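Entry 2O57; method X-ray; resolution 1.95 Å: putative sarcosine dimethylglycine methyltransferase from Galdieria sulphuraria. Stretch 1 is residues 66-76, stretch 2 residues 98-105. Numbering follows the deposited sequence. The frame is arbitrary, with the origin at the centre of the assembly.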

# COMPACT_ATOMS: atom_id res chain seq x y z
N THR A 66 10.83 -4.15 -2.35
CA THR A 66 10.09 -4.14 -1.09
C THR A 66 10.83 -3.32 -0.02
O THR A 66 10.22 -2.50 0.67
N ASP A 67 12.15 -3.54 0.12
CA ASP A 67 12.93 -2.83 1.15
C ASP A 67 12.96 -1.30 0.90
O ASP A 67 12.78 -0.51 1.82
N GLU A 68 13.16 -0.91 -0.36
CA GLU A 68 13.11 0.51 -0.78
C GLU A 68 11.73 1.10 -0.52
O GLU A 68 11.63 2.22 -0.03
N TRP A 69 10.68 0.35 -0.88
CA TRP A 69 9.29 0.83 -0.67
C TRP A 69 9.01 1.03 0.82
O TRP A 69 8.54 2.09 1.24
N LEU A 70 9.28 0.01 1.63
CA LEU A 70 8.95 0.09 3.06
C LEU A 70 9.75 1.20 3.74
O LEU A 70 9.19 1.95 4.53
N ALA A 71 11.02 1.33 3.38
CA ALA A 71 11.89 2.36 3.92
C ALA A 71 11.38 3.75 3.49
O ALA A 71 11.38 4.68 4.27
N SER A 72 10.90 3.85 2.25
CA SER A 72 10.34 5.12 1.77
C SER A 72 9.09 5.52 2.56
O SER A 72 8.93 6.69 2.90
N GLU A 73 8.22 4.55 2.87
CA GLU A 73 7.00 4.81 3.62
C GLU A 73 7.41 5.31 5.02
O GLU A 73 6.94 6.34 5.47
N LEU A 74 8.34 4.60 5.65
CA LEU A 74 8.84 4.97 6.96
C LEU A 74 9.50 6.37 6.95
O LEU A 74 9.30 7.16 7.86
N ALA A 75 10.29 6.66 5.92
CA ALA A 75 10.99 7.96 5.82
C ALA A 75 10.02 9.15 5.77
O ALA A 75 10.29 10.23 6.34
N MSE A 76 8.88 8.95 5.09
CA MSE A 76 7.84 9.99 4.98
C MSE A 76 7.28 10.37 6.36
O MSE A 76 6.76 11.47 6.53
N ARG A 98 21.49 -3.58 7.86
CA ARG A 98 22.59 -3.01 7.08
C ARG A 98 22.10 -2.05 6.00
O ARG A 98 22.68 -0.97 5.85
N PHE A 99 21.04 -2.43 5.27
CA PHE A 99 20.39 -1.53 4.28
C PHE A 99 19.98 -0.16 4.90
O PHE A 99 20.32 0.91 4.37
N LEU A 100 19.28 -0.20 6.03
CA LEU A 100 18.84 1.05 6.66
C LEU A 100 20.00 1.92 7.21
O LEU A 100 19.98 3.17 7.12
N VAL A 101 21.00 1.26 7.80
CA VAL A 101 22.16 1.96 8.35
C VAL A 101 22.92 2.66 7.20
O VAL A 101 23.19 3.87 7.29
N ARG A 102 23.24 1.94 6.12
CA ARG A 102 23.96 2.55 4.99
C ARG A 102 23.14 3.69 4.35
O ARG A 102 23.71 4.68 3.89
N LYS A 103 21.82 3.54 4.31
CA LYS A 103 20.98 4.50 3.58
C LYS A 103 20.66 5.77 4.40
O LYS A 103 20.73 6.87 3.87
N PHE A 104 20.34 5.59 5.68
CA PHE A 104 19.86 6.67 6.56
C PHE A 104 20.83 7.06 7.70
O PHE A 104 20.65 8.10 8.34
N GLY A 105 21.85 6.25 7.96
CA GLY A 105 22.73 6.51 9.10
C GLY A 105 22.04 6.42 10.46
O GLY A 105 22.48 7.05 11.43

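The most unusual feature of this contact is an aspartate methylene laid over an aromatic face. D67 CB lies 4.2 Å from the centroid of the ring atoms CG to CZ of F99, 15° off the ring normal, in a CH-pi contact. The carboxylate of D67 plays no part in it; OD1 is hydrogen-bonded elsewhere in the structure. D67 is in the m rotamer, with its CA-to-CB bond toward the second helix. Its backbone is also close to the ring, with D67 O 3.6 Å from F99 CE2.

The two helix axes approach to 11.4 Å and cross at -57°. No hydrogen bond joins the stretches. Most of the close contacts are made by carbon atoms, and one long salt bridge lies among them. The second helix supplies two aromatic rings, a leucine and a lysine; the first supplies two alanines, D67 and E68.

F99 points toward the first helix. Its chi1 is t (170°), and it has the largest area covered by the other stretch. D67 CB covers one face, while E68 and A71 meet the ring at its edge. E68 OE2 is 3.4 Å from F99 CE1, near the ring plane, where the ring hydrogens lie. A71 CB is 3.7 Å from F99 CE2.

A71 is the hub. Its CB points toward the second helix and touches three side chains there. Besides F99, A71 CB meets L100 CD2 at 3.9 Å and F104 CE2 at 4.0 Å, the latter at the ring edge. Three side chains gather around this methyl group. L100 starts sideways, but its m, t rotamer (chi1 -65°, chi2 177°) brings its end nearer.

F104 lies one turn beyond L100 and points toward the first helix with chi1 m (-63°). Its ring reaches A75 as well as A71: A75 CB is 3.9 Å from F104 CE1. The two alanines are one turn apart, so a single ring can touch both.

The charged pair is E68 and K103. E68 leaves its helix sideways, but its m, m rotamer brings the carboxylate nearer the second helix. K103 points toward the first helix, with chi1 to chi3 t and chi4 p. E68 OE1 is 3.7 Å from K103 NZ, a long salt bridge. E68 OE1 is slightly closer to the methylene carbon, at 3.5 Å from K103 CE.

W69 and E73 take no part in the contact. They pair along their own helix, where W69 NE1 donates to E73 OE2 at 2.9 Å. G105 follows the second helix with positive phi, a conformation that favours glycine.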

# COMPACT_ATOMS: atom_id res chain seq x y z
CB THR A 66 9.87 -5.57 -0.57
OG1 THR A 66 8.83 -6.15 -1.33
CG2 THR A 66 9.47 -5.60 0.95
CB ASP A 67 14.38 -3.35 1.19
CG ASP A 67 14.45 -4.79 1.56
OD1 ASP A 67 13.46 -5.30 2.15
OD2 ASP A 67 15.49 -5.41 1.25
CB GLU A 68 13.44 0.67 -2.27
CG GLU A 68 14.90 0.36 -2.64
CD GLU A 68 15.90 1.42 -2.18
OE1 GLU A 68 15.49 2.53 -1.75
OE2 GLU A 68 17.12 1.14 -2.29
CB TRP A 69 8.24 -0.14 -1.29
CG TRP A 69 6.84 0.08 -0.73
CD1 TRP A 69 6.04 1.19 -0.89
CD2 TRP A 69 6.09 -0.83 0.11
NE1 TRP A 69 4.86 1.03 -0.20
CE2 TRP A 69 4.86 -0.20 0.41
CE3 TRP A 69 6.35 -2.11 0.63
CZ2 TRP A 69 3.89 -0.81 1.20
CZ3 TRP A 69 5.38 -2.72 1.43
CH2 TRP A 69 4.16 -2.06 1.71
CB LEU A 70 9.17 -1.23 3.81
CG LEU A 70 8.51 -1.32 5.22
CD1 LEU A 70 6.94 -1.37 5.12
CD2 LEU A 70 9.00 -2.62 5.91
CB ALA A 71 13.31 2.14 3.49
CB SER A 72 10.08 5.05 0.26
OG SER A 72 9.54 6.27 -0.22
CB GLU A 73 6.10 3.55 3.71
CG GLU A 73 5.56 3.06 2.32
CD GLU A 73 4.45 3.91 1.76
OE1 GLU A 73 3.90 4.76 2.50
OE2 GLU A 73 4.11 3.74 0.58
CB LEU A 74 9.84 3.93 7.44
CG LEU A 74 10.14 3.81 8.93
CD1 LEU A 74 8.85 3.77 9.77
CD2 LEU A 74 10.95 2.50 9.16
CB ALA A 75 11.94 7.98 4.62
CB MSE A 76 6.68 9.56 4.04
CG MSE A 76 7.11 9.37 2.57
SE MSE A 76 7.52 11.05 1.76
CE MSE A 76 5.74 11.53 1.14
CB ARG A 98 23.50 -4.09 6.48
CG ARG A 98 24.39 -4.73 7.60
CD ARG A 98 25.30 -5.84 7.06
NE ARG A 98 24.55 -6.98 6.51
CZ ARG A 98 24.07 -8.01 7.22
NH1 ARG A 98 24.25 -8.06 8.54
NH2 ARG A 98 23.43 -9.02 6.57
CB PHE A 99 19.17 -2.24 3.68
CG PHE A 99 18.27 -1.35 2.85
CD1 PHE A 99 18.58 -1.11 1.51
CD2 PHE A 99 17.11 -0.80 3.39
CE1 PHE A 99 17.75 -0.31 0.73
CE2 PHE A 99 16.26 0.00 2.61
CZ PHE A 99 16.57 0.24 1.29
CB LEU A 100 17.83 0.72 7.76
CG LEU A 100 16.49 0.12 7.32
CD1 LEU A 100 15.70 -0.18 8.60
CD2 LEU A 100 15.71 1.10 6.44
CB VAL A 101 23.08 1.01 9.18
CG1 VAL A 101 24.43 1.71 9.53
CG2 VAL A 101 22.34 0.51 10.45
CB ARG A 102 24.35 1.53 3.89
CG ARG A 102 25.22 0.31 4.32
CD ARG A 102 25.48 -0.60 3.10
NE ARG A 102 26.07 -1.92 3.40
CZ ARG A 102 27.36 -2.08 3.63
NH1 ARG A 102 28.15 -1.02 3.61
NH2 ARG A 102 27.87 -3.28 3.89
CB LYS A 103 19.68 3.84 3.07
CG LYS A 103 18.88 4.73 2.13
CD LYS A 103 17.82 3.95 1.41
CE LYS A 103 17.37 4.70 0.18
NZ LYS A 103 18.44 4.58 -0.84
CB PHE A 104 18.49 6.29 7.16
CG PHE A 104 17.42 6.13 6.13
CD1 PHE A 104 16.76 7.26 5.61
CD2 PHE A 104 17.09 4.86 5.64
CE1 PHE A 104 15.77 7.12 4.64
CE2 PHE A 104 16.09 4.70 4.66
CZ PHE A 104 15.44 5.83 4.14